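Local structure of type III effector NopAA (Sinorhizobium fredii USDA 257, 6SDU) at residues 65-68 / 69-73; 110-114 / 115-119; 120-123 / 124-127. The protein hydrolyses xyloglucan as a type III secretion effector of a symbiotic bacterium, through a glycosyl hydrolase family 12 domain that probably also has cellulase activity. One frame throughout, in Å; residues are numbered along the deposited sequence.

Contact 1: residues 65-68 / 69-73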
loop_
_atom_site.group_PDB
_atom_site.type_symbol
_atom_site.label_atom_id
_atom_site.label_comp_id
_atom_site.label_asym_id
_atom_site.label_seq_id
_atom_site.Cartn_x
_atom_site.Cartn_y
_atom_site.Cartn_z
ATOM N N PRO A 65 0.600 6.731 18.324
ATOM C CA PRO A 65 0.647 6.005 19.599
ATOM C C PRO A 65 0.404 4.512 19.443
ATOM O O PRO A 65 -0.186 4.031 18.462
ATOM C CB PRO A 65 -0.477 6.654 20.412
ATOM C CG PRO A 65 -1.490 7.028 19.368
ATOM C CD PRO A 65 -0.658 7.498 18.184
ATOM N N ASN A 66 0.823 3.784 20.480
ATOM C CA ASN A 66 0.665 2.327 20.566
ATOM C C ASN A 66 -0.769 1.949 20.961
ATOM O O ASN A 66 -1.060 1.466 22.060
ATOM C CB ASN A 66 1.654 1.724 21.551
ATOM C CG ASN A 66 1.792 0.239 21.345
ATOM O OD1 ASN A 66 1.747 -0.228 20.211
ATOM N ND2 ASN A 66 1.841 -0.521 22.435
ATOM N N THR A 67 -1.687 2.202 20.044
ATOM C CA THR A 67 -3.104 1.957 20.261
ATOM C C THR A 67 -3.671 1.221 19.060
ATOM O O THR A 67 -3.062 1.232 17.982
ATOM C CB THR A 67 -3.849 3.280 20.488
ATOM O OG1 THR A 67 -3.850 4.059 19.286
ATOM C CG2 THR A 67 -3.183 4.078 21.581
ATOM N N PRO A 68 -4.840 0.584 19.201
ATOM C CA PRO A 68 -5.393 -0.201 18.081
ATOM C C PRO A 68 -5.725 0.633 16.844
ATOM O O PRO A 68 -6.124 1.794 16.928
ATOM C CB PRO A 68 -6.687 -0.803 18.669
ATOM C CG PRO A 68 -6.551 -0.678 20.188
ATOM C CD PRO A 68 -5.702 0.532 20.397
ATOM N N GLY A 69 -5.608 -0.000 15.688
ATOM C CA GLY A 69 -6.126 0.570 14.449
ATOM C C GLY A 69 -5.104 1.373 13.674
ATOM O O GLY A 69 -4.160 1.947 14.228
ATOM N N ILE A 70 -5.308 1.402 12.351
ATOM C CA ILE A 70 -4.485 2.202 11.447
ATOM C C ILE A 70 -4.782 3.684 11.652
ATOM O O ILE A 70 -5.947 4.102 11.663
ATOM C CB ILE A 70 -4.734 1.757 9.994
ATOM C CG1 ILE A 70 -4.165 0.362 9.803
ATOM C CG2 ILE A 70 -4.074 2.668 8.973
ATOM C CD1 ILE A 70 -4.596 -0.207 8.549
ATOM N N LYS A 71 -3.729 4.491 11.835
ATOM C CA LYS A 71 -3.903 5.924 12.053
ATOM C C LYS A 71 -3.722 6.746 10.792
ATOM O O LYS A 71 -4.343 7.805 10.668
ATOM C CB LYS A 71 -2.917 6.472 13.108
ATOM C CG LYS A 71 -2.750 5.623 14.350
ATOM C CD LYS A 71 -4.068 5.442 15.056
ATOM C CE LYS A 71 -3.841 4.799 16.411
ATOM N NZ LYS A 71 -3.108 3.483 16.357
ATOM N N SER A 72 -2.889 6.293 9.853
ATOM C CA SER A 72 -2.526 7.137 8.735
ATOM C C SER A 72 -2.084 6.290 7.551
ATOM O O SER A 72 -1.695 5.126 7.695
ATOM C CB SER A 72 -1.413 8.094 9.160
ATOM O OG SER A 72 -0.226 7.357 9.442
ATOM N N TYR A 73 -2.179 6.882 6.365
ATOM C CA TYR A 73 -1.634 6.293 5.143
ATOM C C TYR A 73 -1.035 7.401 4.293
ATOM O O TYR A 73 -1.617 7.806 3.278
ATOM C CB TYR A 73 -2.699 5.514 4.366
ATOM C CG TYR A 73 -2.179 4.777 3.114
ATOM C CD1 TYR A 73 -1.109 3.883 3.187
ATOM C CD2 TYR A 73 -2.779 4.969 1.867
ATOM C CE1 TYR A 73 -0.644 3.205 2.051
ATOM C CE2 TYR A 73 -2.325 4.300 0.720
ATOM C CZ TYR A 73 -1.261 3.423 0.812
ATOM O OH TYR A 73 -0.808 2.774 -0.333
#
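Lys71 folds back into the loop formed by the residues before it and places its ammonium group among the carbonyl oxygens of Thr67 and Gly69. Hydrogen bonding dominates here. Lys71 NZ donates to Thr67 O at 2.8 Å, approaching from above the carbonyl plane, with a C=O...N angle of 121°. A second bond, to Gly69 O, is also 2.8 Å long, but it is more nearly end-on at 151°. Thr219 O, on the chain following strand 208-218, takes a third bond from NZ. Three backbone carbonyls thus grip one buried charge and hold the turn closed around it. The oxygens of Pro65 and Pro68 lie somewhat farther off, Pro68 O at 3.5 Å from Lys71 NZ, and would probably add to the favourable electrostatics.

Close contacts along the lysine chain add to this. The Lys71 chain bends at chi2, and a second bend at chi4 (-56°) turns NZ toward the carbonyls. Thr67 OG1 lies only 3.0 Å from Lys71 CE, a tight approach, the two side chains crossing at roughly a right angle. The Pro65 ring stands farther off, Pro65 CG being 4.4 Å from Lys71 CE.

Backbone conformation supplies the remaining constraints. Asn66 is the centre of an inverse gamma turn, closed by a weak bond from Thr67 N to Pro65 O. Gly69 has a positive phi, at which a beta carbon would press against Pro68 O. Beyond Lys71 the chain enters strand 72-83, where backbone bonds join it to Ile218. Ile70 touches the bound glucose, so this lysine-centred loop forms part of the rim of the sugar-binding cleft on the beta-sandwich of family 12 glycosyl hydrolases.

Contact 2: residues 110-114 / 115-119; sequences IWDSS and NKHEI
Trp111 and Glu118 face each other as a non-hydrogen-bonded pair, their side chains running side by side in the same direction. With CG anti to the backbone N (chi1 -171°) and the chain extended beyond it, Glu118 lies along the indole: CG is 3.6 Å from the centroid of the six-membered ring, a CH-pi contact over the face. The carboxylate continues almost parallel to the ring, 11° between planes, with Glu118 OE1 hydrogen-bonded to His173 NE2. Asn115 meets Trp111 differently, its amide plane nearly perpendicular to the indole and ND2 3.7 Å from CE3.

Asp112 and His117 are crossed rather than stacked. Asp112 OD2 sits at the imidazole edge, receiving a long, weak bond from His117 ND1, while Asp112 OD1 takes the backbone N-H of His117 at 3.0 Å from above the carboxylate plane. Ser114 OG donates to OD2 at 2.7 Å, so one carboxylate ties the turn to the returning strand.

Asn115 N to Asp112 O (3.0 Å) closes a type I turn, and paired bonds between Ile110 and Ile119, both 2.8 Å, fix the register. Both isoleucines lie on the other sheet face, toward helix 191-200. This is a beta hairpin of the family 12 sandwich, with the Glu118 side chain about 4 Å from the bound glucose in the cleft.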
loop_
_atom_site.group_PDB
_atom_site.type_symbol
_atom_site.label_atom_id
_atom_site.label_comp_id
_atom_site.label_asym_id
_atom_site.label_seq_id
_atom_site.Cartn_x
_atom_site.Cartn_y
_atom_site.Cartn_z
ATOM N N ILE A 110 -3.948 -0.327 -4.859
ATOM C CA ILE A 110 -4.439 -0.211 -6.223
ATOM C C ILE A 110 -5.964 -0.247 -6.202
ATOM O O ILE A 110 -6.563 -1.172 -5.641
ATOM C CB ILE A 110 -3.846 -1.316 -7.114
ATOM C CG1 ILE A 110 -2.329 -1.214 -7.114
ATOM C CG2 ILE A 110 -4.399 -1.241 -8.585
ATOM C CD1 ILE A 110 -1.646 -2.529 -7.325
ATOM N N TRP A 111 -6.592 0.754 -6.818
ATOM C CA TRP A 111 -8.043 0.884 -6.821
ATOM C C TRP A 111 -8.605 0.805 -8.235
ATOM O O TRP A 111 -7.942 1.164 -9.206
ATOM C CB TRP A 111 -8.475 2.210 -6.228
ATOM C CG TRP A 111 -8.135 2.393 -4.792
ATOM C CD1 TRP A 111 -6.958 2.875 -4.256
ATOM C CD2 TRP A 111 -8.985 2.084 -3.693
ATOM N NE1 TRP A 111 -7.040 2.876 -2.869
ATOM C CE2 TRP A 111 -8.281 2.408 -2.508
ATOM C CE3 TRP A 111 -10.278 1.558 -3.595
ATOM C CZ2 TRP A 111 -8.840 2.239 -1.242
ATOM C CZ3 TRP A 111 -10.837 1.384 -2.335
ATOM C CH2 TRP A 111 -10.115 1.721 -1.173
ATOM N N ASP A 112 -9.839 0.348 -8.351
ATOM C CA ASP A 112 -10.499 0.518 -9.630
ATOM C C ASP A 112 -11.234 1.856 -9.617
ATOM O O ASP A 112 -11.348 2.513 -8.580
ATOM C CB ASP A 112 -11.422 -0.658 -9.926
ATOM C CG ASP A 112 -12.609 -0.748 -9.000
ATOM O OD1 ASP A 112 -12.521 -0.316 -7.832
ATOM O OD2 ASP A 112 -13.640 -1.287 -9.451
ATOM N N SER A 113 -11.696 2.291 -10.794
ATOM C CA SER A 113 -12.296 3.624 -10.888
ATOM C C SER A 113 -13.537 3.770 -10.016
ATOM O O SER A 113 -13.779 4.849 -9.460
ATOM C CB SER A 113 -12.623 3.957 -12.343
ATOM O OG SER A 113 -11.415 4.219 -13.030
ATOM N N SER A 114 -14.299 2.693 -9.844
ATOM C CA SER A 114 -15.514 2.726 -9.044
ATOM C C SER A 114 -15.249 2.615 -7.549
ATOM O O SER A 114 -16.169 2.839 -6.759
ATOM C CB SER A 114 -16.407 1.564 -9.451
ATOM O OG SER A 114 -15.776 0.338 -9.120
ATOM N N ASN A 115 -14.020 2.268 -7.152
ATOM C CA ASN A 115 -13.629 2.050 -5.751
ATOM C C ASN A 115 -14.418 0.917 -5.103
ATOM O O ASN A 115 -14.602 0.894 -3.888
ATOM C CB ASN A 115 -13.755 3.329 -4.914
ATOM C CG ASN A 115 -12.930 4.480 -5.467
ATOM O OD1 ASN A 115 -13.432 5.584 -5.650
ATOM N ND2 ASN A 115 -11.663 4.220 -5.743
ATOM N N LYS A 116 -14.787 -0.095 -5.887
ATOM C CA LYS A 116 -15.429 -1.285 -5.354
ATOM C C LYS A 116 -14.445 -2.415 -5.172
ATOM O O LYS A 116 -14.770 -3.409 -4.520
ATOM C CB LYS A 116 -16.594 -1.726 -6.271
ATOM C CG LYS A 116 -17.756 -0.704 -6.297
ATOM C CD LYS A 116 -18.844 -1.059 -5.286
ATOM C CE LYS A 116 -19.481 0.193 -4.671
ATOM N NZ LYS A 116 -18.791 0.750 -3.435
ATOM N N HIS A 117 -13.235 -2.270 -5.697
ATOM C CA HIS A 117 -12.180 -3.262 -5.542
ATOM C C HIS A 117 -10.886 -2.570 -5.163
ATOM O O HIS A 117 -10.462 -1.620 -5.833
ATOM C CB HIS A 117 -11.997 -4.061 -6.838
ATOM C CG HIS A 117 -13.223 -4.814 -7.227
ATOM N ND1 HIS A 117 -14.149 -4.311 -8.116
ATOM C CD2 HIS A 117 -13.700 -6.016 -6.816
ATOM C CE1 HIS A 117 -15.133 -5.183 -8.257
ATOM N NE2 HIS A 117 -14.882 -6.228 -7.482
ATOM N N GLU A 118 -10.267 -3.052 -4.088
ATOM C CA GLU A 118 -8.987 -2.562 -3.596
ATOM C C GLU A 118 -7.998 -3.723 -3.596
ATOM O O GLU A 118 -8.294 -4.795 -3.049
ATOM C CB GLU A 118 -9.165 -1.995 -2.183
ATOM C CG GLU A 118 -7.989 -1.293 -1.659
ATOM C CD GLU A 118 -8.116 -0.962 -0.168
ATOM O OE1 GLU A 118 -9.188 -1.211 0.436
ATOM O OE2 GLU A 118 -7.129 -0.456 0.387
ATOM N N ILE A 119 -6.850 -3.538 -4.244
ATOM C CA ILE A 119 -5.795 -4.556 -4.288
ATOM C C ILE A 119 -4.553 -3.992 -3.597
ATOM O O ILE A 119 -4.028 -2.944 -4.006
ATOM C CB ILE A 119 -5.474 -5.005 -5.721
ATOM C CG1 ILE A 119 -6.730 -5.585 -6.399
ATOM C CG2 ILE A 119 -4.297 -6.031 -5.714
ATOM C CD1 ILE A 119 -7.548 -4.566 -7.181
#

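Contact 3: residues 120-123 / 124-127; sequences MLWT and NYTG
The indole of Trp122 turns its edge to the face of Tyr125 in a T-shaped stack, at the corner where strand 117-125 of this beta-sandwich bends out of its sheet. The six-membered ring of Trp122 and the phenol ring of Tyr125 have centroids 5.6 Å apart and planes at 71°. Trp122 CE3 is the atom that reaches the phenol face, 3.8 Å from Tyr125 CG. At another part of the indole edge, also near the ring plane, Met120 SD lies 3.7 Å from Trp122 NE1. The phenol ring has the carbonyl carbon of Thr123 at its own edge, and Lys183 makes a cation-pi contact with it.

The corner at Thr123 and Asn124 brings residues three apart together. Tyr125 CG sits between its backbone N and carbonyl carbon (chi1 42°), directing the ring back over the preceding residues rather than onward along the chain. Trp122 therefore meets it with more than the indole: CB is 3.8 Å from Tyr125 CD1, and Trp122 O is 3.7 Å from Tyr125 CE1. The phenol hydroxyl, Tyr125 OH, is hydrogen-bonded to Arg180 O, which fixes the far end of the ring.

Met120 and Trp122 both touch the bound glucose, so Trp122 lines the sugar pocket, and Tyr125 packs against its edge. The side chains of Thr123 and Asn124 touch strand 90-97 of the second sheet, at Phe94 and Gln96. Their polar ends are hydrogen-bonded elsewhere: Thr123 OG1 to Tyr214 OH on strand 208-218, and Asn124 ND2 to Asn185 OD1. Within the corner itself, the Asn124 amide lies beside its own carbonyl carbon, where OD1 receives a weak bond from Tyr125 N, 3.0 Å long with an N-H...O angle of only 120°.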
loop_
_atom_site.group_PDB
_atom_site.type_symbol
_atom_site.label_atom_id
_atom_site.label_comp_id
_atom_site.label_asym_id
_atom_site.label_seq_id
_atom_site.Cartn_x
_atom_site.Cartn_y
_atom_site.Cartn_z
ATOM N N MET A 120 -4.096 -4.675 -2.544
ATOM C CA MET A 120 -2.942 -4.260 -1.748
ATOM C C MET A 120 -1.784 -5.218 -1.976
ATOM O O MET A 120 -1.979 -6.437 -2.056
ATOM C CB MET A 120 -3.263 -4.227 -0.246
ATOM C CG MET A 120 -4.462 -3.368 0.193
ATOM S SD MET A 120 -4.331 -2.925 1.949
ATOM C CE MET A 120 -3.078 -1.655 1.835
ATOM N N LEU A 121 -0.585 -4.669 -2.095
ATOM C CA LEU A 121 0.635 -5.462 -2.183
ATOM C C LEU A 121 1.562 -4.968 -1.082
ATOM O O LEU A 121 2.060 -3.844 -1.160
ATOM C CB LEU A 121 1.304 -5.347 -3.559
ATOM C CG LEU A 121 0.398 -5.320 -4.807
ATOM C CD1 LEU A 121 1.221 -4.992 -6.068
ATOM C CD2 LEU A 121 -0.330 -6.644 -4.964
ATOM N N TRP A 122 1.744 -5.782 -0.040
ATOM C CA TRP A 122 2.603 -5.444 1.107
ATOM C C TRP A 122 4.050 -5.856 0.808
ATOM O O TRP A 122 4.354 -7.048 0.723
ATOM C CB TRP A 122 2.108 -6.150 2.373
ATOM C CG TRP A 122 0.733 -5.715 2.905
ATOM C CD1 TRP A 122 -0.297 -5.148 2.194
ATOM C CD2 TRP A 122 0.258 -5.847 4.255
ATOM N NE1 TRP A 122 -1.375 -4.904 3.022
ATOM C CE2 TRP A 122 -1.059 -5.321 4.291
ATOM C CE3 TRP A 122 0.828 -6.341 5.445
ATOM C CZ2 TRP A 122 -1.825 -5.284 5.467
ATOM C CZ3 TRP A 122 0.066 -6.299 6.627
ATOM C CH2 TRP A 122 -1.244 -5.766 6.622
ATOM N N THR A 123 4.949 -4.882 0.675
ATOM C CA THR A 123 6.349 -5.207 0.387
ATOM C C THR A 123 7.186 -5.432 1.647
ATOM O O THR A 123 8.046 -6.308 1.651
ATOM C CB THR A 123 6.997 -4.111 -0.460
ATOM O OG1 THR A 123 7.008 -2.865 0.270
ATOM C CG2 THR A 123 6.257 -3.961 -1.783
ATOM N N ASN A 124 7.007 -4.619 2.691
ATOM C CA ASN A 124 7.733 -4.780 3.953
ATOM C C ASN A 124 6.767 -4.372 5.057
ATOM O O ASN A 124 5.981 -3.436 4.883
ATOM C CB ASN A 124 9.028 -3.943 4.008
ATOM C CG ASN A 124 10.017 -4.428 5.089
ATOM O OD1 ASN A 124 9.750 -5.374 5.847
ATOM N ND2 ASN A 124 11.157 -3.762 5.168
ATOM N N TYR A 125 6.762 -5.124 6.152
ATOM C CA TYR A 125 5.757 -4.911 7.184
ATOM C C TYR A 125 6.287 -5.487 8.491
ATOM O O TYR A 125 7.300 -6.189 8.515
ATOM C CB TYR A 125 4.406 -5.521 6.772
ATOM C CG TYR A 125 4.489 -6.908 6.118
ATOM C CD1 TYR A 125 4.874 -7.062 4.770
ATOM C CD2 TYR A 125 4.156 -8.046 6.831
ATOM C CE1 TYR A 125 4.947 -8.312 4.181
ATOM C CE2 TYR A 125 4.223 -9.304 6.248
ATOM C CZ TYR A 125 4.622 -9.437 4.934
ATOM O OH TYR A 125 4.682 -10.686 4.380
ATOM N N THR A 126 5.623 -5.143 9.589
ATOM C CA THR A 126 6.074 -5.616 10.893
ATOM C C THR A 126 5.428 -6.921 11.328
ATOM O O THR A 126 5.794 -7.424 12.384
ATOM C CB THR A 126 5.789 -4.578 11.987
ATOM O OG1 THR A 126 4.392 -4.257 11.971
ATOM C CG2 THR A 126 6.586 -3.354 11.753
ATOM N N GLY A 127 4.389 -7.386 10.634
ATOM C CA GLY A 127 3.761 -8.671 10.895
ATOM C C GLY A 127 4.414 -9.758 10.063
ATOM O O GLY A 127 5.539 -9.603 9.585
#

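The three contacts follow one another along the chain, and none nests within or crosses another. Contact 1 closes the loop between strand 57-62 of the six-stranded sheet and strand 72-83 of the larger one, joining the two layers of the sandwich. Contact 2 closes the hairpin between strands 103-112 and 117-125, neighbours in the larger sheet. Contact 3 continues along strand 117-125 to the corner where the chain leaves that sheet. Contacts 2 and 3 touch through Ile110 CD1 and Leu121 CD1, 4.0 Å apart. Contact 1 stays separate, its nearest atoms about 5 Å from contact 3, yet both contribute residues that touch the bound glucose.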